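Local coordinates for protein carbohydrate kinase (Agrobacterium tumefaciens, PDB 2NWH) that probably phosphorylates a sugar or related small molecule at the expense of ATP, as pfkB-family (ribokinase-like) carbohydrate kinases do, at residues Ile132-Glu146 with Lys161-Lys175. Numbering follows the deposited sequence. Where two conformers were deposited one is given.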
loop_
_atom_site.group_PDB
_atom_site.type_symbol
_atom_site.label_atom_id
_atom_site.label_comp_id
_atom_site.label_asym_id
_atom_site.label_seq_id
_atom_site.Cartn_x
_atom_site.Cartn_y
_atom_site.Cartn_z
ATOM N N ILE A 132 -16.621 5.807 7.365
ATOM C CA ILE A 132 -16.523 4.345 7.562
ATOM C C ILE A 132 -17.864 3.644 7.248
ATOM O O ILE A 132 -17.907 2.653 6.496
ATOM C CB ILE A 132 -15.952 3.991 8.976
ATOM C CG1 ILE A 132 -14.478 4.477 9.058
ATOM C CG2 ILE A 132 -16.076 2.473 9.265
ATOM C CD1 ILE A 132 -13.817 4.365 10.398
ATOM N N ILE A 133 -18.961 4.206 7.758
ATOM C CA ILE A 133 -20.271 3.579 7.596
ATOM C C ILE A 133 -20.714 3.617 6.122
ATOM O O ILE A 133 -21.465 2.730 5.643
ATOM C CB ILE A 133 -21.321 4.267 8.522
ATOM C CG1 ILE A 133 -21.046 3.898 9.991
ATOM C CG2 ILE A 133 -22.759 3.876 8.096
ATOM C CD1 ILE A 133 -21.857 4.771 11.021
ATOM N N ALA A 134 -20.257 4.643 5.406
ATOM C CA ALA A 134 -20.564 4.788 3.979
ATOM C C ALA A 134 -19.746 3.823 3.106
ATOM O O ALA A 134 -20.054 3.642 1.905
ATOM C CB ALA A 134 -20.312 6.206 3.528
ATOM N N SER A 135 -18.709 3.214 3.677
ATOM C CA SER A 135 -17.809 2.351 2.892
ATOM C C SER A 135 -18.196 0.873 3.010
ATOM O O SER A 135 -19.005 0.497 3.874
ATOM C CB SER A 135 -16.363 2.530 3.365
ATOM O OG SER A 135 -16.111 1.636 4.436
ATOM N N ASP A 136 -17.599 0.022 2.167
ATOM C CA ASP A 136 -17.817 -1.435 2.229
ATOM C C ASP A 136 -16.580 -2.213 2.723
ATOM O O ASP A 136 -16.683 -3.361 3.157
ATOM C CB ASP A 136 -18.150 -1.965 0.817
ATOM C CG ASP A 136 -19.412 -1.370 0.259
ATOM O OD1 ASP A 136 -20.426 -1.282 1.024
ATOM O OD2 ASP A 136 -19.411 -0.989 -0.934
ATOM N N PHE A 137 -15.411 -1.590 2.626
ATOM C CA PHE A 137 -14.138 -2.211 2.950
ATOM C C PHE A 137 -13.169 -1.072 3.321
ATOM O O PHE A 137 -13.144 -0.039 2.637
ATOM C CB PHE A 137 -13.584 -2.917 1.698
ATOM C CG PHE A 137 -12.804 -4.152 1.991
ATOM C CD1 PHE A 137 -13.289 -5.412 1.593
ATOM C CD2 PHE A 137 -11.588 -4.083 2.679
ATOM C CE1 PHE A 137 -12.562 -6.598 1.879
ATOM C CE2 PHE A 137 -10.858 -5.245 2.995
ATOM C CZ PHE A 137 -11.344 -6.523 2.574
ATOM N N LEU A 138 -12.374 -1.280 4.367
ATOM C CA LEU A 138 -11.384 -0.295 4.844
ATOM C C LEU A 138 -9.975 -0.747 4.520
ATOM O O LEU A 138 -9.676 -1.975 4.522
ATOM C CB LEU A 138 -11.474 -0.104 6.361
ATOM C CG LEU A 138 -12.877 0.229 6.906
ATOM C CD1 LEU A 138 -12.833 0.326 8.414
ATOM C CD2 LEU A 138 -13.459 1.501 6.272
ATOM N N LEU A 139 -9.106 0.239 4.274
ATOM C CA LEU A 139 -7.701 -0.050 4.097
ATOM C C LEU A 139 -6.903 0.982 4.856
ATOM O O LEU A 139 -7.128 2.183 4.696
ATOM C CB LEU A 139 -7.310 -0.023 2.601
ATOM C CG LEU A 139 -5.776 -0.109 2.314
ATOM C CD1 LEU A 139 -5.167 -1.460 2.798
ATOM C CD2 LEU A 139 -5.508 0.140 0.800
ATOM N N CYS A 140 -5.926 0.541 5.639
ATOM C CA CYS A 140 -5.074 1.524 6.295
ATOM C C CYS A 140 -3.626 1.187 5.999
ATOM O O CYS A 140 -3.315 0.113 5.432
ATOM C CB CYS A 140 -5.344 1.533 7.816
ATOM S SG CYS A 140 -4.855 -0.022 8.686
ATOM N N ASP A 141 -2.737 2.083 6.392
ATOM C CA ASP A 141 -1.347 1.728 6.381
ATOM C C ASP A 141 -0.710 2.138 7.710
ATOM O O ASP A 141 -1.299 2.887 8.520
ATOM C CB ASP A 141 -0.607 2.247 5.165
ATOM C CG ASP A 141 -0.437 3.765 5.187
ATOM O OD1 ASP A 141 -0.390 4.353 6.295
ATOM O OD2 ASP A 141 -0.331 4.363 4.103
ATOM N N ALA A 142 0.496 1.619 7.915
ATOM C CA ALA A 142 1.151 1.779 9.192
ATOM C C ALA A 142 1.878 3.130 9.299
ATOM O O ALA A 142 2.695 3.314 10.211
ATOM C CB ALA A 142 2.097 0.553 9.467
ATOM N N ASN A 143 1.566 4.075 8.392
ATOM C CA ASN A 143 1.981 5.480 8.569
ATOM C C ASN A 143 1.229 6.157 9.710
ATOM O O ASN A 143 1.710 7.144 10.305
ATOM C CB ASN A 143 1.771 6.325 7.306
ATOM C CG ASN A 143 2.786 6.053 6.240
ATOM O OD1 ASN A 143 2.435 5.708 5.098
ATOM N ND2 ASN A 143 4.060 6.195 6.593
ATOM N N LEU A 144 0.023 5.672 9.983
ATOM C CA LEU A 144 -0.794 6.224 11.071
ATOM C C LEU A 144 -0.201 5.797 12.421
ATOM O O LEU A 144 0.421 4.744 12.530
ATOM C CB LEU A 144 -2.226 5.682 11.004
ATOM C CG LEU A 144 -3.083 5.946 9.753
ATOM C CD1 LEU A 144 -4.461 5.298 9.958
ATOM C CD2 LEU A 144 -3.212 7.412 9.444
ATOM N N PRO A 145 -0.399 6.604 13.462
ATOM C CA PRO A 145 0.102 6.215 14.791
ATOM C C PRO A 145 -0.400 4.849 15.292
ATOM O O PRO A 145 -1.507 4.443 14.948
ATOM C CB PRO A 145 -0.460 7.319 15.697
ATOM C CG PRO A 145 -0.542 8.531 14.786
ATOM C CD PRO A 145 -1.058 7.926 13.486
ATOM N N GLU A 146 0.408 4.174 16.130
ATOM C CA GLU A 146 0.014 2.892 16.712
ATOM C C GLU A 146 -1.370 2.933 17.367
ATOM O O GLU A 146 -2.243 2.111 17.025
ATOM C CB GLU A 146 1.100 2.349 17.675
ATOM C CG GLU A 146 0.693 1.111 18.500
ATOM C CD GLU A 146 1.900 0.331 19.060
ATOM O OE1 GLU A 146 3.058 0.662 18.714
ATOM O OE2 GLU A 146 1.685 -0.639 19.830
ATOM N N LYS A 161 -17.035 -3.759 9.320
ATOM C CA LYS A 161 -16.352 -3.464 8.077
ATOM C C LYS A 161 -15.064 -4.254 8.034
ATOM O O LYS A 161 -14.296 -4.230 8.998
ATOM C CB LYS A 161 -16.070 -1.970 7.921
ATOM C CG LYS A 161 -17.330 -1.124 7.899
ATOM C CD LYS A 161 -18.151 -1.300 6.620
ATOM C CE LYS A 161 -19.449 -0.466 6.719
ATOM N NZ LYS A 161 -20.468 -1.043 5.786
ATOM N N PRO A 162 -14.836 -4.986 6.929
ATOM C CA PRO A 162 -13.550 -5.636 6.693
ATOM C C PRO A 162 -12.417 -4.616 6.748
ATOM O O PRO A 162 -12.570 -3.480 6.208
ATOM C CB PRO A 162 -13.700 -6.206 5.264
ATOM C CG PRO A 162 -15.202 -6.466 5.154
ATOM C CD PRO A 162 -15.805 -5.262 5.851
ATOM N N LEU A 163 -11.301 -4.991 7.378
ATOM C CA LEU A 163 -10.130 -4.092 7.422
ATOM C C LEU A 163 -8.871 -4.772 6.885
ATOM O O LEU A 163 -8.480 -5.832 7.388
ATOM C CB LEU A 163 -9.857 -3.607 8.859
ATOM C CG LEU A 163 -8.626 -2.737 9.201
ATOM C CD1 LEU A 163 -8.656 -1.367 8.558
ATOM C CD2 LEU A 163 -8.504 -2.574 10.738
ATOM N N ALA A 164 -8.266 -4.151 5.885
ATOM C CA ALA A 164 -6.934 -4.508 5.383
ATOM C C ALA A 164 -5.875 -3.458 5.778
ATOM O O ALA A 164 -6.188 -2.312 6.082
ATOM C CB ALA A 164 -6.974 -4.656 3.831
ATOM N N ALA A 165 -4.623 -3.865 5.744
ATOM C CA ALA A 165 -3.518 -3.048 6.207
ATOM C C ALA A 165 -2.286 -3.300 5.369
ATOM O O ALA A 165 -2.006 -4.435 4.963
ATOM C CB ALA A 165 -3.224 -3.373 7.662
ATOM N N ILE A 166 -1.550 -2.237 5.105
ATOM C CA ILE A 166 -0.248 -2.324 4.451
ATOM C C ILE A 166 0.818 -1.937 5.471
ATOM O O ILE A 166 0.734 -0.869 6.102
ATOM C CB ILE A 166 -0.206 -1.371 3.231
ATOM C CG1 ILE A 166 -1.109 -1.876 2.104
ATOM C CG2 ILE A 166 1.207 -1.206 2.636
ATOM C CD1 ILE A 166 -1.366 -0.718 1.100
ATOM N N ALA A 167 1.841 -2.786 5.577
ATOM C CA ALA A 167 2.845 -2.716 6.632
ATOM C C ALA A 167 3.850 -1.564 6.495
ATOM O O ALA A 167 4.422 -1.136 7.498
ATOM C CB ALA A 167 3.590 -4.048 6.728
ATOM N N ILE A 168 4.092 -1.127 5.254
ATOM C CA ILE A 168 4.964 -0.011 4.870
ATOM C C ILE A 168 6.467 -0.270 5.022
ATOM O O ILE A 168 7.204 -0.113 4.064
ATOM C CB ILE A 168 4.560 1.372 5.515
ATOM C CG1 ILE A 168 3.109 1.738 5.157
ATOM C CG2 ILE A 168 5.450 2.499 5.006
ATOM C CD1 ILE A 168 2.902 2.045 3.660
ATOM N N SER A 169 6.894 -0.670 6.220
ATOM C CA SER A 169 8.307 -0.944 6.524
ATOM C C SER A 169 8.397 -1.824 7.777
ATOM O O SER A 169 7.425 -1.890 8.552
ATOM C CB SER A 169 9.068 0.376 6.720
ATOM O OG SER A 169 8.686 1.031 7.924
ATOM N N PRO A 170 9.557 -2.509 7.995
ATOM C CA PRO A 170 9.687 -3.327 9.212
ATOM C C PRO A 170 9.532 -2.476 10.478
ATOM O O PRO A 170 8.885 -2.907 11.441
ATOM C CB PRO A 170 11.093 -3.925 9.121
ATOM C CG PRO A 170 11.736 -3.356 7.914
ATOM C CD PRO A 170 10.769 -2.533 7.154
ATOM N N ALA A 171 10.088 -1.266 10.452
ATOM C CA ALA A 171 9.942 -0.317 11.558
ATOM C C ALA A 171 8.477 0.009 11.870
ATOM O O ALA A 171 8.090 0.072 13.041
ATOM C CB ALA A 171 10.736 0.960 11.280
ATOM N N LYS A 172 7.669 0.208 10.829
ATOM C CA LYS A 172 6.293 0.660 11.002
ATOM C C LYS A 172 5.340 -0.487 11.301
ATOM O O LYS A 172 4.395 -0.309 12.067
ATOM C CB LYS A 172 5.828 1.462 9.784
ATOM C CG LYS A 172 6.455 2.865 9.707
ATOM C CD LYS A 172 5.780 3.729 8.652
ATOM C CE LYS A 172 6.774 4.614 7.894
ATOM N NZ LYS A 172 7.327 5.724 8.718
ATOM N N ALA A 173 5.600 -1.661 10.715
ATOM C CA ALA A 173 4.751 -2.847 10.888
ATOM C C ALA A 173 4.341 -3.135 12.340
ATOM O O ALA A 173 3.180 -3.475 12.601
ATOM C CB ALA A 173 5.430 -4.081 10.280
ATOM N N VAL A 174 5.298 -2.998 13.267
ATOM C CA VAL A 174 5.071 -3.291 14.694
ATOM C C VAL A 174 3.877 -2.504 15.281
ATOM O O VAL A 174 3.202 -2.962 16.208
ATOM C CB VAL A 174 6.343 -3.033 15.541
ATOM C CG1 VAL A 174 7.494 -3.908 15.074
ATOM C CG2 VAL A 174 6.732 -1.552 15.504
ATOM N N LYS A 175 3.605 -1.339 14.700
ATOM C CA LYS A 175 2.491 -0.466 15.094
ATOM C C LYS A 175 1.112 -1.122 14.927
ATOM O O LYS A 175 0.094 -0.605 15.457
ATOM C CB LYS A 175 2.544 0.828 14.285
ATOM C CG LYS A 175 3.787 1.684 14.575
ATOM C CD LYS A 175 4.095 2.715 13.482
ATOM C CE LYS A 175 3.166 3.890 13.529
ATOM N NZ LYS A 175 3.433 4.961 12.513
HETATM O O HOH W 1 -22.631 0.467 6.389
HETATM O O HOH W 2 -21.186 -2.473 3.406
#
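Strands 137-141 and 163-166, joined through helix 146-158 in a beta-alpha-beta crossover, lie side by side and parallel in the large central sheet, where Leu138 pairs with Leu163 and Asp141 with Ile166. Five backbone hydrogen bonds zip them together, from Leu138 N to Pro162 O (2.9 Å) through to Ala142 N and Ile166 O. On the side of the sheet that carries Leu139 and Ala164, Pro162 CB sits over one face of the Phe137 ring, 3.5 Å from its centroid, a CH-pi contact, while Ala164 CB lies at the ring edge. Leu139 CD1 reaches Ala164 CB at 3.8 Å. On the face under helix 146-158, Leu163 CD1 fits between Leu138 CB and Cys140 SG; with CG anti to the backbone N (chi1 175°) and chi2 at 65°, that methyl lies 3.8 Å from Leu138 CB. Lysines reach across at both ends. Lys161, bent at chi2, lays its chain past Ile132, and its NZ makes a weak hydrogen bond to Ser135 O, with one water linking NZ to Ile133 O. Beyond the strands, Lys175 NZ bridges the carbonyls of Ala142 (2.9 Å to O) and Leu144 in the type I turn from Asp141 to Leu144, the second bond weak. Here Asp141 OD1 accepts from Asn143 N (2.9 Å), an Asx turn, and OD2 takes the backbone N of Gly11 and Gly42. Such a right-handed crossover between adjacent parallel strands is the repeating unit of the Rossmann-like alpha/beta core of ribokinase-type kinases.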